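Local structure of sulfur oxygenase/reductase (Halothiobacillus neapolitanus, 6QPA) at residues Gly113-Pro117 / Gly208-Leu212; Pro6-Met12 / Met76-Trp82; Glu181-Met186 / Glu277-His282; Val121-Pro127 / Val194-Ile198; Gly52-Met56 / Ala265-Gly270. The protein probably catalyses the oxygen-dependent disproportionation of elemental sulfur at a mononuclear iron centre, working as a hollow assembly of 24 subunits. Residues are numbered along the deposited sequence.

Interaction 1. Residues Gly113-Pro117 / Gly208-Leu212; sequences GPWEP and GSFQL
Residues Gly113-Pro117, on strand 110-125, run extended past the irregular Gly208-Leu212, closest in backbone at Trp115 and Ser209 (CA-CA 4.4 Å). A cis peptide precedes Pro114, and Phe210 turns the loop through 58/32. Among the polar contacts, one direct hydrogen bond joins the segments: Glu116 N to Ser209 OG, 2.9 Å, with Ser209 in the m rotamer. The same OG also bonds Ser205 O. Water 1 lies between the segments, 2.8 Å from Pro114 O and 2.9 Å from Gln211 OE1, with more acceptors in reach than it has protons; Gln211 OE1 also accepts from Gly293 N of a second subunit. Apolar packing puts Pro114 CG 4.2 Å from Phe210 CB, and Gln211 CG meets the edge of the Trp115 ring at CZ3, 4.1 Å. Glu116 (chi1 and chi2 both t) reaches past Gly208, its OE1 3.0 Å from Gly208 CA; a CB there would collide with the carboxylate. Glu116 OE2 binds the Fe(III) ion, completing with His88 and His92 the facial triad of two histidines and one carboxylate. The chemistry implies an iron-ligating carboxylate whose backbone is tied to the loop through Ser209 and whose side chain fits against a glycine.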
# COMPACT_ATOMS: atom_id res chain seq x y z
N GLY A 113 -19.63 -3.91 47.64
CA GLY A 113 -18.95 -3.66 48.90
C GLY A 113 -18.85 -2.18 49.22
O GLY A 113 -19.46 -1.34 48.54
N PRO A 114 -18.07 -1.81 50.26
CA PRO A 114 -17.28 -2.72 51.10
C PRO A 114 -18.16 -3.43 52.13
O PRO A 114 -19.22 -2.92 52.48
CB PRO A 114 -16.29 -1.79 51.79
CG PRO A 114 -17.08 -0.56 52.00
CD PRO A 114 -17.96 -0.42 50.74
N TRP A 115 -17.74 -4.62 52.53
CA TRP A 115 -18.33 -5.34 53.65
C TRP A 115 -17.16 -5.79 54.50
O TRP A 115 -16.23 -6.42 53.99
CB TRP A 115 -19.17 -6.52 53.16
CG TRP A 115 -19.94 -7.26 54.20
CD1 TRP A 115 -19.77 -8.56 54.58
CD2 TRP A 115 -21.05 -6.75 54.98
NE1 TRP A 115 -20.70 -8.89 55.55
CE2 TRP A 115 -21.49 -7.80 55.82
CE3 TRP A 115 -21.71 -5.50 55.05
CZ2 TRP A 115 -22.56 -7.65 56.71
CZ3 TRP A 115 -22.76 -5.35 55.95
CH2 TRP A 115 -23.18 -6.42 56.76
N GLU A 116 -17.15 -5.41 55.78
CA GLU A 116 -15.96 -5.60 56.61
C GLU A 116 -16.29 -6.43 57.85
O GLU A 116 -16.54 -5.87 58.93
CB GLU A 116 -15.34 -4.27 57.02
CG GLU A 116 -13.94 -4.45 57.58
CD GLU A 116 -13.32 -3.16 58.05
OE1 GLU A 116 -14.04 -2.34 58.62
OE2 GLU A 116 -12.10 -2.98 57.86
N PRO A 117 -16.29 -7.75 57.73
CA PRO A 117 -16.52 -8.60 58.91
C PRO A 117 -15.26 -8.73 59.75
O PRO A 117 -14.13 -8.55 59.28
CB PRO A 117 -16.90 -9.97 58.30
CG PRO A 117 -17.03 -9.74 56.80
CD PRO A 117 -16.16 -8.55 56.50
N GLY A 208 -17.04 0.30 59.07
CA GLY A 208 -16.14 -0.21 58.05
C GLY A 208 -16.85 -0.70 56.80
O GLY A 208 -16.25 -0.73 55.72
N SER A 209 -18.12 -1.06 56.92
CA SER A 209 -18.93 -1.50 55.80
C SER A 209 -19.71 -0.36 55.17
O SER A 209 -20.57 -0.61 54.32
CB SER A 209 -19.90 -2.59 56.26
OG SER A 209 -19.18 -3.66 56.82
N PHE A 210 -19.43 0.87 55.58
CA PHE A 210 -20.13 2.04 55.05
C PHE A 210 -21.64 1.94 55.27
O PHE A 210 -22.44 2.41 54.45
CB PHE A 210 -19.79 2.24 53.57
CG PHE A 210 -19.72 3.66 53.16
CD1 PHE A 210 -18.71 4.47 53.66
CD2 PHE A 210 -20.65 4.20 52.29
CE1 PHE A 210 -18.64 5.80 53.29
CE2 PHE A 210 -20.58 5.52 51.91
CZ PHE A 210 -19.57 6.32 52.41
N GLN A 211 -22.05 1.30 56.36
CA GLN A 211 -23.47 1.12 56.68
C GLN A 211 -23.84 2.16 57.73
O GLN A 211 -23.79 1.90 58.93
CB GLN A 211 -23.75 -0.30 57.16
CG GLN A 211 -23.58 -1.36 56.08
CD GLN A 211 -24.64 -1.31 54.97
OE1 GLN A 211 -24.48 -1.95 53.93
NE2 GLN A 211 -25.73 -0.58 55.19
N LEU A 212 -24.21 3.37 57.27
CA LEU A 212 -24.51 4.48 58.17
C LEU A 212 -26.00 4.50 58.52
O LEU A 212 -26.80 3.70 58.03
CB LEU A 212 -24.07 5.80 57.55
CG LEU A 212 -22.61 5.85 57.08
CD1 LEU A 212 -22.27 7.21 56.48
CD2 LEU A 212 -21.71 5.56 58.24
O HOH W 1 -21.96 -2.67 52.66

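Interaction 2. Residues Pro6-Met12 / Met76-Trp82; sequences PIIAINM and MFQYTVW
Met12 lies over an aromatic ring at one end of this otherwise regular antiparallel pair: its CG is 3.8 Å from the Phe77 ring centroid and its SD 4.7 Å, a Met-aromatic contact. Strands 7-12 and 76-82 run at 159°, 4.6 Å apart. The hydrogen-bonded pairs are joined by Ile7 N to Trp82 O (2.9 Å) and Trp82 N to Ile7 O (2.8 Å); Ala9 N to Thr80 O and Thr80 N to Ala9 O (both 2.9 Å); Asn11 N to Gln78 O (2.9 Å) and Gln78 N to Asn11 O (3.0 Å). Ile8-Val81, Ile10-Tyr79 and Met12-Phe77 are non-hydrogen-bonded; on their face Ile10 (m,t) sets CD1 over the Tyr79 ring, 4.2 Å from its centroid. On the other face, Trp82 (m) donates from NE1 to Thr80 OG1 at 2.8 Å; water 2 lies 2.6 Å from Thr80 OG1 and 3.0 Å from Ala9 O. Such pairing belongs to the sheet of the dimeric alpha-beta barrel clan, the face of Ala9, Thr80 and Trp82 turned toward the iron site.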
# COMPACT_ATOMS: atom_id res chain seq x y z
N PRO A 6 -4.76 -11.99 67.83
CA PRO A 6 -5.34 -10.75 67.31
C PRO A 6 -6.63 -11.01 66.57
O PRO A 6 -6.98 -12.13 66.20
CB PRO A 6 -4.24 -10.21 66.39
CG PRO A 6 -3.50 -11.42 65.94
CD PRO A 6 -3.52 -12.37 67.12
N ILE A 7 -7.33 -9.91 66.32
CA ILE A 7 -8.56 -9.86 65.55
C ILE A 7 -8.21 -9.38 64.14
O ILE A 7 -7.39 -8.47 63.97
CB ILE A 7 -9.56 -8.89 66.24
CG1 ILE A 7 -9.94 -9.39 67.64
CG2 ILE A 7 -10.76 -8.61 65.39
CD1 ILE A 7 -10.38 -10.79 67.68
N ILE A 8 -8.85 -9.94 63.13
CA ILE A 8 -8.60 -9.52 61.76
C ILE A 8 -9.90 -9.00 61.20
O ILE A 8 -10.91 -9.73 61.19
CB ILE A 8 -8.03 -10.66 60.88
CG1 ILE A 8 -6.76 -11.22 61.50
CG2 ILE A 8 -7.66 -10.11 59.46
CD1 ILE A 8 -6.12 -12.30 60.64
N ALA A 9 -9.90 -7.74 60.78
CA ALA A 9 -11.00 -7.19 60.00
C ALA A 9 -10.66 -7.33 58.53
O ALA A 9 -9.55 -6.97 58.10
CB ALA A 9 -11.27 -5.72 60.38
N ILE A 10 -11.58 -7.90 57.76
CA ILE A 10 -11.36 -8.10 56.33
C ILE A 10 -12.33 -7.21 55.59
O ILE A 10 -13.53 -7.49 55.54
CB ILE A 10 -11.51 -9.56 55.90
CG1 ILE A 10 -10.53 -10.42 56.70
CG2 ILE A 10 -11.26 -9.66 54.40
CD1 ILE A 10 -10.60 -11.93 56.39
N ASN A 11 -11.81 -6.12 55.02
CA ASN A 11 -12.61 -5.25 54.17
C ASN A 11 -12.71 -5.91 52.80
O ASN A 11 -11.71 -6.03 52.08
CB ASN A 11 -11.96 -3.87 54.09
CG ASN A 11 -12.88 -2.85 53.51
OD1 ASN A 11 -13.12 -2.84 52.31
ND2 ASN A 11 -13.40 -1.97 54.37
N MET A 12 -13.92 -6.34 52.43
CA MET A 12 -14.17 -7.07 51.19
C MET A 12 -14.90 -6.15 50.23
O MET A 12 -15.95 -5.58 50.58
CB MET A 12 -15.01 -8.31 51.46
CG MET A 12 -14.39 -9.28 52.45
SD MET A 12 -15.62 -10.48 52.98
CE MET A 12 -14.57 -11.61 53.88
N MET A 76 -11.15 -7.57 46.06
CA MET A 76 -10.06 -6.86 46.71
C MET A 76 -10.31 -6.95 48.21
O MET A 76 -11.30 -6.42 48.70
CB MET A 76 -9.97 -5.41 46.26
CG MET A 76 -8.54 -4.92 46.17
SD MET A 76 -8.16 -3.94 47.61
CE MET A 76 -9.08 -2.44 47.20
N PHE A 77 -9.46 -7.69 48.91
CA PHE A 77 -9.60 -7.93 50.34
C PHE A 77 -8.46 -7.24 51.06
O PHE A 77 -7.29 -7.50 50.75
CB PHE A 77 -9.55 -9.42 50.69
CG PHE A 77 -10.79 -10.20 50.34
CD1 PHE A 77 -11.71 -9.72 49.43
CD2 PHE A 77 -11.03 -11.43 50.95
CE1 PHE A 77 -12.85 -10.45 49.11
CE2 PHE A 77 -12.16 -12.17 50.65
CZ PHE A 77 -13.08 -11.68 49.72
N GLN A 78 -8.78 -6.41 52.03
CA GLN A 78 -7.75 -5.77 52.84
C GLN A 78 -7.87 -6.31 54.26
O GLN A 78 -8.88 -6.07 54.93
CB GLN A 78 -7.88 -4.24 52.80
CG GLN A 78 -7.51 -3.61 51.44
CD GLN A 78 -7.78 -2.10 51.35
OE1 GLN A 78 -8.82 -1.61 51.80
NE2 GLN A 78 -6.84 -1.36 50.76
N TYR A 79 -6.89 -7.09 54.70
CA TYR A 79 -6.82 -7.46 56.10
C TYR A 79 -6.25 -6.29 56.88
O TYR A 79 -5.20 -5.78 56.53
CB TYR A 79 -5.91 -8.65 56.37
CG TYR A 79 -6.28 -9.99 55.79
CD1 TYR A 79 -7.21 -10.12 54.78
CD2 TYR A 79 -5.64 -11.14 56.25
CE1 TYR A 79 -7.52 -11.35 54.25
CE2 TYR A 79 -5.94 -12.38 55.74
CZ TYR A 79 -6.88 -12.49 54.74
OH TYR A 79 -7.16 -13.75 54.22
N THR A 80 -6.91 -5.90 57.96
CA THR A 80 -6.26 -5.10 58.98
C THR A 80 -6.32 -5.88 60.28
O THR A 80 -7.34 -6.50 60.58
CB THR A 80 -6.87 -3.69 59.15
OG1 THR A 80 -8.27 -3.81 59.40
CG2 THR A 80 -6.63 -2.84 57.88
N VAL A 81 -5.21 -5.90 60.99
CA VAL A 81 -5.01 -6.78 62.13
C VAL A 81 -4.88 -5.92 63.39
O VAL A 81 -4.15 -4.92 63.40
CB VAL A 81 -3.77 -7.67 61.90
CG1 VAL A 81 -3.63 -8.71 63.01
CG2 VAL A 81 -3.90 -8.34 60.49
N TRP A 82 -5.60 -6.31 64.45
CA TRP A 82 -5.87 -5.45 65.59
C TRP A 82 -5.71 -6.21 66.89
O TRP A 82 -5.99 -7.41 66.97
CB TRP A 82 -7.30 -4.88 65.54
CG TRP A 82 -7.53 -4.10 64.31
CD1 TRP A 82 -8.01 -4.55 63.11
CD2 TRP A 82 -7.20 -2.73 64.13
NE1 TRP A 82 -8.04 -3.52 62.20
CE2 TRP A 82 -7.53 -2.40 62.80
CE3 TRP A 82 -6.67 -1.73 64.96
CZ2 TRP A 82 -7.35 -1.10 62.28
CZ3 TRP A 82 -6.50 -0.45 64.45
CH2 TRP A 82 -6.84 -0.15 63.12
O HOH W 2 -9.61 -4.08 57.20

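Interaction 3. Residues Glu181-Met186 / Glu277-His282; sequences ETLEWM and ELRQIH
This is an antiparallel helix-helix packing contact on the outer side of the fold, between helix 172-189, which lies against the sheet, and helix 276-287. It is away from the iron site. Over the two short segments the axes run at 158° and approach to 9.5 Å, with Thr182 and His282 closest in backbone (CA-CA 5.7 Å). Both segments are regular helix, carrying i to i+4 bonds such as Met186 N to Thr182 O (3.0 Å) and His282 N to Leu278 O (2.8 Å).

Trp185 (chi1 t, chi2 101°) is the centre of the interface. Leu278 CB stands over its six-membered ring, 3.8 Å from the centroid and 8° off the normal, a CH-pi contact; Leu278 (t,p) also brings CD2 to 3.7 Å from Trp185 CE3 and to 3.8 Å from Met186 CG. Ile281 (m,t) approaches Trp185 CD1 with its CD1 at 3.9 Å and Glu181 OE2 with the same CD1 at 3.7 Å. Thr182 CG2 sits 3.8 Å from both Leu278 CD1 and His282 CD2, while its OG1 bonds Gly178 O one turn back. Trp185 also touches Leu307 of a third subunit.

The one direct hydrogen bond between the segments runs from Trp185 NE1 to Glu277 OE1, 2.6 Å and nearly linear (169°). An exposed carboxylate thus satisfies the indole nitrogen of a buried ring, and the largely apolar interface gains a directional polar link at its margin.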
# COMPACT_ATOMS: atom_id res chain seq x y z
N GLU A 181 -6.84 -30.61 60.94
CA GLU A 181 -6.14 -31.84 60.54
C GLU A 181 -5.81 -31.83 59.05
O GLU A 181 -4.71 -32.22 58.65
CB GLU A 181 -6.97 -33.07 60.92
CG GLU A 181 -6.20 -34.37 60.68
CD GLU A 181 -6.94 -35.64 61.09
OE1 GLU A 181 -8.09 -35.57 61.59
OE2 GLU A 181 -6.35 -36.73 60.89
N THR A 182 -6.74 -31.35 58.21
CA THR A 182 -6.49 -31.25 56.78
C THR A 182 -5.28 -30.38 56.49
O THR A 182 -4.39 -30.76 55.70
CB THR A 182 -7.72 -30.65 56.07
OG1 THR A 182 -8.88 -31.44 56.32
CG2 THR A 182 -7.48 -30.59 54.53
N LEU A 183 -5.23 -29.19 57.10
CA LEU A 183 -4.20 -28.21 56.80
C LEU A 183 -2.83 -28.64 57.31
O LEU A 183 -1.81 -28.40 56.65
CB LEU A 183 -4.61 -26.85 57.39
CG LEU A 183 -5.81 -26.22 56.69
CD1 LEU A 183 -6.45 -25.11 57.52
CD2 LEU A 183 -5.36 -25.69 55.29
N GLU A 184 -2.80 -29.28 58.47
CA GLU A 184 -1.54 -29.81 58.99
C GLU A 184 -0.99 -30.91 58.09
O GLU A 184 0.23 -31.02 57.92
CB GLU A 184 -1.76 -30.33 60.41
CG GLU A 184 -1.96 -29.20 61.40
CD GLU A 184 -2.21 -29.68 62.82
OE1 GLU A 184 -2.61 -30.85 62.99
OE2 GLU A 184 -2.01 -28.88 63.76
N TRP A 185 -1.87 -31.76 57.56
CA TRP A 185 -1.42 -32.78 56.61
C TRP A 185 -0.81 -32.12 55.39
O TRP A 185 0.27 -32.50 54.93
CB TRP A 185 -2.59 -33.68 56.22
CG TRP A 185 -2.24 -34.99 55.50
CD1 TRP A 185 -2.20 -36.23 56.06
CD2 TRP A 185 -1.94 -35.18 54.10
NE1 TRP A 185 -1.89 -37.18 55.11
CE2 TRP A 185 -1.73 -36.57 53.90
CE3 TRP A 185 -1.85 -34.32 53.00
CZ2 TRP A 185 -1.41 -37.12 52.64
CZ3 TRP A 185 -1.52 -34.87 51.73
CH2 TRP A 185 -1.32 -36.26 51.57
N MET A 186 -1.50 -31.10 54.85
CA MET A 186 -1.02 -30.43 53.65
C MET A 186 0.32 -29.76 53.87
O MET A 186 1.22 -29.87 53.04
CB MET A 186 -2.06 -29.42 53.17
CG MET A 186 -3.33 -30.09 52.66
SD MET A 186 -4.69 -28.97 52.26
CE MET A 186 -3.97 -28.04 50.96
N GLU A 277 -5.67 -40.67 51.58
CA GLU A 277 -5.66 -40.42 53.01
C GLU A 277 -6.17 -39.01 53.32
O GLU A 277 -7.03 -38.84 54.19
CB GLU A 277 -4.24 -40.64 53.54
CG GLU A 277 -4.04 -40.38 55.02
CD GLU A 277 -2.61 -40.67 55.44
OE1 GLU A 277 -1.72 -39.79 55.27
OE2 GLU A 277 -2.36 -41.79 55.92
N LEU A 278 -5.67 -37.99 52.62
CA LEU A 278 -6.15 -36.63 52.84
C LEU A 278 -7.62 -36.51 52.48
O LEU A 278 -8.37 -35.76 53.13
CB LEU A 278 -5.33 -35.64 52.04
CG LEU A 278 -5.74 -34.18 52.26
CD1 LEU A 278 -5.57 -33.78 53.72
CD2 LEU A 278 -4.93 -33.24 51.35
N ARG A 279 -8.05 -37.23 51.44
CA ARG A 279 -9.45 -37.21 51.04
C ARG A 279 -10.38 -37.66 52.18
O ARG A 279 -11.42 -37.04 52.40
CB ARG A 279 -9.61 -38.08 49.80
CG ARG A 279 -11.02 -38.26 49.29
CD ARG A 279 -10.89 -38.75 47.88
NE ARG A 279 -12.07 -39.43 47.37
CZ ARG A 279 -12.29 -39.64 46.08
NH1 ARG A 279 -11.43 -39.18 45.17
NH2 ARG A 279 -13.37 -40.29 45.68
N GLN A 280 -10.00 -38.72 52.92
CA GLN A 280 -10.83 -39.16 54.04
C GLN A 280 -10.88 -38.10 55.14
O GLN A 280 -11.96 -37.80 55.67
CB GLN A 280 -10.30 -40.47 54.63
CG GLN A 280 -10.10 -41.61 53.65
CD GLN A 280 -11.24 -41.74 52.69
OE1 GLN A 280 -12.38 -41.88 53.10
NE2 GLN A 280 -10.94 -41.70 51.39
N ILE A 281 -9.73 -37.53 55.47
CA ILE A 281 -9.65 -36.48 56.48
C ILE A 281 -10.53 -35.29 56.09
O ILE A 281 -11.35 -34.82 56.88
CB ILE A 281 -8.19 -36.04 56.67
CG1 ILE A 281 -7.36 -37.19 57.27
CG2 ILE A 281 -8.10 -34.72 57.46
CD1 ILE A 281 -5.86 -36.96 57.20
N HIS A 282 -10.40 -34.84 54.84
CA HIS A 282 -11.13 -33.64 54.41
C HIS A 282 -12.62 -33.95 54.23
O HIS A 282 -13.47 -33.16 54.64
CB HIS A 282 -10.52 -33.08 53.11
CG HIS A 282 -11.11 -31.76 52.67
ND1 HIS A 282 -11.87 -31.63 51.52
CD2 HIS A 282 -11.01 -30.52 53.19
CE1 HIS A 282 -12.22 -30.36 51.36
NE2 HIS A 282 -11.72 -29.66 52.37

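Interaction 4. Residues Val121-Pro127 / Val194-Ile198; sequences VVKSDLP and VGWMI
Val121 packs its CG1 3.8 Å from Met197 CG, beside strand 194-198. Val122, with helical backbone angles (-69/-46), still gives its N to Ile198 O at 2.8 Å; Lys123 O then receives Ile198 N at 2.9 Å. Ser124 pairs with Met197 in a non-hydrogen-bonded pair (CA-CA 4.1 Å), its CA 3.4 Å from Trp196 O. The strands, at 174° and 4.7 Å apart, are neighbours in the large antiparallel sheet, and Val194 and Gly195 form a classic beta bulge opposite Glu258 of strand 251-259. Asp125 pairs with Trp196 through two bonds, Asp125 N to Trp196 O (2.9 Å) and Trp196 N to Asp125 O (3.0 Å). Its CB lies over the indole of Trp196 (chi1 p), 3.9 Å from the five-membered centroid, while water 3 links Asp125 OD2 (2.7 Å) to Trp196 NE1 (2.9 Å); OD2 also salt-bridges Lys187. Leu126 CD1 reaches Met197 SD at 3.9 Å. Pro127 CG ends the segment 3.4 Å from Val194 O, its CD 4.0 Å from Gly195 CA.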
# COMPACT_ATOMS: atom_id res chain seq x y z
N VAL A 121 -8.91 -15.67 64.75
CA VAL A 121 -7.92 -16.63 64.28
C VAL A 121 -8.06 -17.86 65.17
O VAL A 121 -7.57 -17.88 66.30
CB VAL A 121 -6.51 -16.06 64.30
CG1 VAL A 121 -5.51 -17.11 63.80
CG2 VAL A 121 -6.45 -14.82 63.42
N VAL A 122 -8.75 -18.88 64.66
CA VAL A 122 -9.01 -20.11 65.42
C VAL A 122 -7.72 -20.89 65.62
O VAL A 122 -7.45 -21.40 66.71
CB VAL A 122 -10.05 -20.97 64.68
CG1 VAL A 122 -10.21 -22.30 65.34
CG2 VAL A 122 -11.40 -20.23 64.58
N LYS A 123 -6.94 -21.03 64.56
CA LYS A 123 -5.67 -21.71 64.61
C LYS A 123 -4.87 -21.26 63.39
O LYS A 123 -5.44 -20.90 62.36
CB LYS A 123 -5.84 -23.23 64.63
CG LYS A 123 -4.68 -23.91 65.30
CD LYS A 123 -5.12 -25.06 66.19
CE LYS A 123 -3.91 -25.63 66.92
NZ LYS A 123 -2.80 -25.98 65.97
N SER A 124 -3.55 -21.31 63.51
CA SER A 124 -2.72 -20.86 62.40
C SER A 124 -1.38 -21.57 62.45
O SER A 124 -0.97 -22.08 63.50
CB SER A 124 -2.50 -19.35 62.42
OG SER A 124 -1.59 -19.02 63.45
N ASP A 125 -0.74 -21.64 61.29
CA ASP A 125 0.66 -22.00 61.13
C ASP A 125 1.15 -21.12 59.98
O ASP A 125 1.23 -21.56 58.82
CB ASP A 125 0.85 -23.49 60.85
CG ASP A 125 2.32 -23.88 60.77
OD1 ASP A 125 3.20 -23.01 60.95
OD2 ASP A 125 2.60 -25.05 60.48
N LEU A 126 1.42 -19.86 60.30
CA LEU A 126 1.78 -18.84 59.32
C LEU A 126 3.20 -18.37 59.60
O LEU A 126 3.46 -17.82 60.68
CB LEU A 126 0.85 -17.64 59.40
CG LEU A 126 -0.36 -17.53 58.49
CD1 LEU A 126 -0.93 -16.11 58.63
CD2 LEU A 126 -0.00 -17.86 57.04
N PRO A 127 4.13 -18.52 58.67
CA PRO A 127 5.49 -18.01 58.88
C PRO A 127 5.57 -16.50 58.70
O PRO A 127 4.71 -15.87 58.07
CB PRO A 127 6.31 -18.71 57.78
CG PRO A 127 5.33 -19.09 56.72
CD PRO A 127 3.92 -19.05 57.31
N VAL A 194 3.02 -22.94 52.03
CA VAL A 194 3.77 -21.97 52.83
C VAL A 194 3.18 -21.82 54.23
O VAL A 194 3.92 -21.77 55.22
CB VAL A 194 3.82 -20.63 52.09
CG1 VAL A 194 4.37 -19.56 53.01
CG2 VAL A 194 4.67 -20.76 50.82
N GLY A 195 1.86 -21.77 54.34
CA GLY A 195 1.26 -21.58 55.66
C GLY A 195 -0.24 -21.52 55.57
O GLY A 195 -0.83 -21.59 54.49
N TRP A 196 -0.88 -21.42 56.73
CA TRP A 196 -2.33 -21.42 56.73
C TRP A 196 -2.87 -20.76 58.00
O TRP A 196 -2.18 -20.63 59.01
CB TRP A 196 -2.89 -22.84 56.58
CG TRP A 196 -2.45 -23.79 57.66
CD1 TRP A 196 -1.40 -24.67 57.60
CD2 TRP A 196 -3.04 -23.96 58.95
NE1 TRP A 196 -1.31 -25.38 58.78
CE2 TRP A 196 -2.31 -24.96 59.62
CE3 TRP A 196 -4.14 -23.37 59.60
CZ2 TRP A 196 -2.64 -25.39 60.92
CZ3 TRP A 196 -4.46 -23.78 60.90
CH2 TRP A 196 -3.71 -24.78 61.54
N MET A 197 -4.16 -20.46 57.95
CA MET A 197 -4.86 -19.81 59.05
C MET A 197 -6.34 -20.12 58.90
O MET A 197 -6.87 -20.10 57.78
CB MET A 197 -4.57 -18.30 59.02
CG MET A 197 -5.31 -17.41 59.97
SD MET A 197 -4.56 -15.75 59.99
CE MET A 197 -4.81 -15.21 58.30
N ILE A 198 -7.00 -20.47 60.01
CA ILE A 198 -8.44 -20.70 60.04
C ILE A 198 -9.09 -19.49 60.69
O ILE A 198 -8.80 -19.17 61.85
CB ILE A 198 -8.79 -21.98 60.81
CG1 ILE A 198 -8.20 -23.20 60.11
CG2 ILE A 198 -10.32 -22.08 60.96
CD1 ILE A 198 -8.23 -24.45 60.95
O HOH W 3 0.72 -26.99 60.13

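Interaction 5. Residues Gly52-Met56 / Ala265-Gly270; sequences GIHPM and AHQGLG
His54 carries this small contact, which buries 188 Å² in all. It lies near the end of strand 42-53 and points its CA-CB bond at helix 262-269, with chi1 t (-160°) and chi2 -63°. That conformation puts NE2 3.1 Å from His266 O, to which it donates a hydrogen bond at 156°. The other ring nitrogen, ND1, turns back on its own segment and accepts from Met56 N at 2.8 Å. Met56 can present that NH because the chain turns at Pro55 (-69/-12). With NE2 donating and ND1 accepting, the imidazole has its proton on NE2.

His266, also t at chi1 (chi2 -119°), leaves the helix sideways, yet its ring end swings in: CD2 comes over the face of the His54 ring, 3.2 Å from NE2, and lies 4.2 Å from Pro55 CD. The two rings meet obliquely, centroids 4.5 Å apart and planes at 35°. Leu269 (m,t), pointing at the strand segment, brings CD1 to 3.7 Å from His54 CD2. His266 O is shared, since Gly270 N bonds it too at 3.3 Å near the end of the helix. Beyond the contact, His54 packs on Phe298 and Leu269 on Tyr296, both of strand 290-305. Plain helix-on-sheet packing results, a histidine near a strand end reaching a main-chain carbonyl near a helix C-terminus, within an alpha-beta barrel fold.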
# COMPACT_ATOMS: atom_id res chain seq x y z
N GLY A 52 -7.90 -15.06 40.46
CA GLY A 52 -8.65 -16.15 39.86
C GLY A 52 -9.36 -16.96 40.93
O GLY A 52 -9.59 -16.48 42.05
N ILE A 53 -9.70 -18.20 40.58
CA ILE A 53 -10.37 -19.13 41.49
C ILE A 53 -9.80 -20.52 41.27
O ILE A 53 -9.05 -20.77 40.32
CB ILE A 53 -11.90 -19.18 41.30
CG1 ILE A 53 -12.22 -19.85 39.94
CG2 ILE A 53 -12.56 -17.82 41.46
CD1 ILE A 53 -13.68 -20.28 39.78
N HIS A 54 -10.16 -21.44 42.16
CA HIS A 54 -9.92 -22.85 41.91
C HIS A 54 -11.15 -23.44 41.21
O HIS A 54 -12.23 -23.45 41.80
CB HIS A 54 -9.63 -23.61 43.19
CG HIS A 54 -8.93 -24.91 42.94
ND1 HIS A 54 -9.50 -25.94 42.22
CD2 HIS A 54 -7.69 -25.34 43.28
CE1 HIS A 54 -8.64 -26.94 42.13
NE2 HIS A 54 -7.53 -26.60 42.77
N PRO A 55 -11.02 -23.92 39.98
CA PRO A 55 -12.19 -24.49 39.28
C PRO A 55 -12.67 -25.82 39.86
O PRO A 55 -13.76 -26.27 39.48
CB PRO A 55 -11.68 -24.68 37.84
CG PRO A 55 -10.40 -23.92 37.76
CD PRO A 55 -9.82 -23.92 39.13
N MET A 56 -11.88 -26.45 40.74
CA MET A 56 -12.24 -27.67 41.45
C MET A 56 -12.72 -28.76 40.49
O MET A 56 -13.82 -29.32 40.62
CB MET A 56 -13.28 -27.39 42.55
CG MET A 56 -12.63 -26.89 43.83
SD MET A 56 -13.78 -26.43 45.15
CE MET A 56 -14.65 -27.98 45.41
N ALA A 265 -0.61 -23.81 44.35
CA ALA A 265 -1.91 -23.71 45.01
C ALA A 265 -2.94 -24.62 44.34
O ALA A 265 -3.73 -25.30 45.01
CB ALA A 265 -2.40 -22.26 45.00
N HIS A 266 -2.98 -24.59 43.01
CA HIS A 266 -3.96 -25.37 42.27
C HIS A 266 -3.73 -26.86 42.47
O HIS A 266 -4.64 -27.60 42.87
CB HIS A 266 -3.90 -25.02 40.78
CG HIS A 266 -4.88 -25.77 39.94
ND1 HIS A 266 -4.50 -26.62 38.92
CD2 HIS A 266 -6.23 -25.83 40.00
CE1 HIS A 266 -5.59 -27.15 38.37
NE2 HIS A 266 -6.65 -26.68 39.01
N GLN A 267 -2.50 -27.30 42.23
CA GLN A 267 -2.15 -28.69 42.44
C GLN A 267 -2.26 -29.07 43.91
O GLN A 267 -2.68 -30.18 44.26
CB GLN A 267 -0.74 -28.93 41.90
CG GLN A 267 -0.29 -30.38 41.87
CD GLN A 267 0.75 -30.67 40.78
OE1 GLN A 267 0.96 -31.82 40.40
NE2 GLN A 267 1.43 -29.63 40.29
N GLY A 268 -1.90 -28.14 44.80
CA GLY A 268 -1.90 -28.45 46.21
C GLY A 268 -3.29 -28.68 46.76
O GLY A 268 -3.56 -29.71 47.38
N LEU A 269 -4.20 -27.74 46.48
CA LEU A 269 -5.58 -27.90 46.95
C LEU A 269 -6.21 -29.17 46.39
O LEU A 269 -7.00 -29.82 47.09
CB LEU A 269 -6.42 -26.68 46.56
CG LEU A 269 -6.20 -25.37 47.34
CD1 LEU A 269 -6.86 -24.19 46.66
CD2 LEU A 269 -6.79 -25.50 48.73
N GLY A 270 -5.83 -29.58 45.18
CA GLY A 270 -6.38 -30.77 44.56
C GLY A 270 -6.06 -32.07 45.30
O GLY A 270 -6.73 -33.08 45.07

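Interactions 1, 2, 4 and 5 all reach one antiparallel sheet, the first through strand 110-125 only. That strand serves both 1 and 4, whose centres lie 25 Å apart, and pairs with strand 7-15 of interaction 2: Trp115 O is 2.8 Å from Met12 N and Pro117 O 3.0 Å from Ile10 N. Iron sits where interactions 1 and 2 meet: the side chain of Glu116 is about 2 Å from the bound Fe(III) ion, and that of Thr80 about 4 Å. Ile8 CD1 of interaction 2 packs on Met197 SD of interaction 4 at 3.8 Å. Leu183 CD1 joins interaction 3 to Trp196 CE3 of interaction 4 at 3.6 Å, whereas interaction 5 touches interaction 3 through Met186 CE and Gly268 O, 4.0 Å.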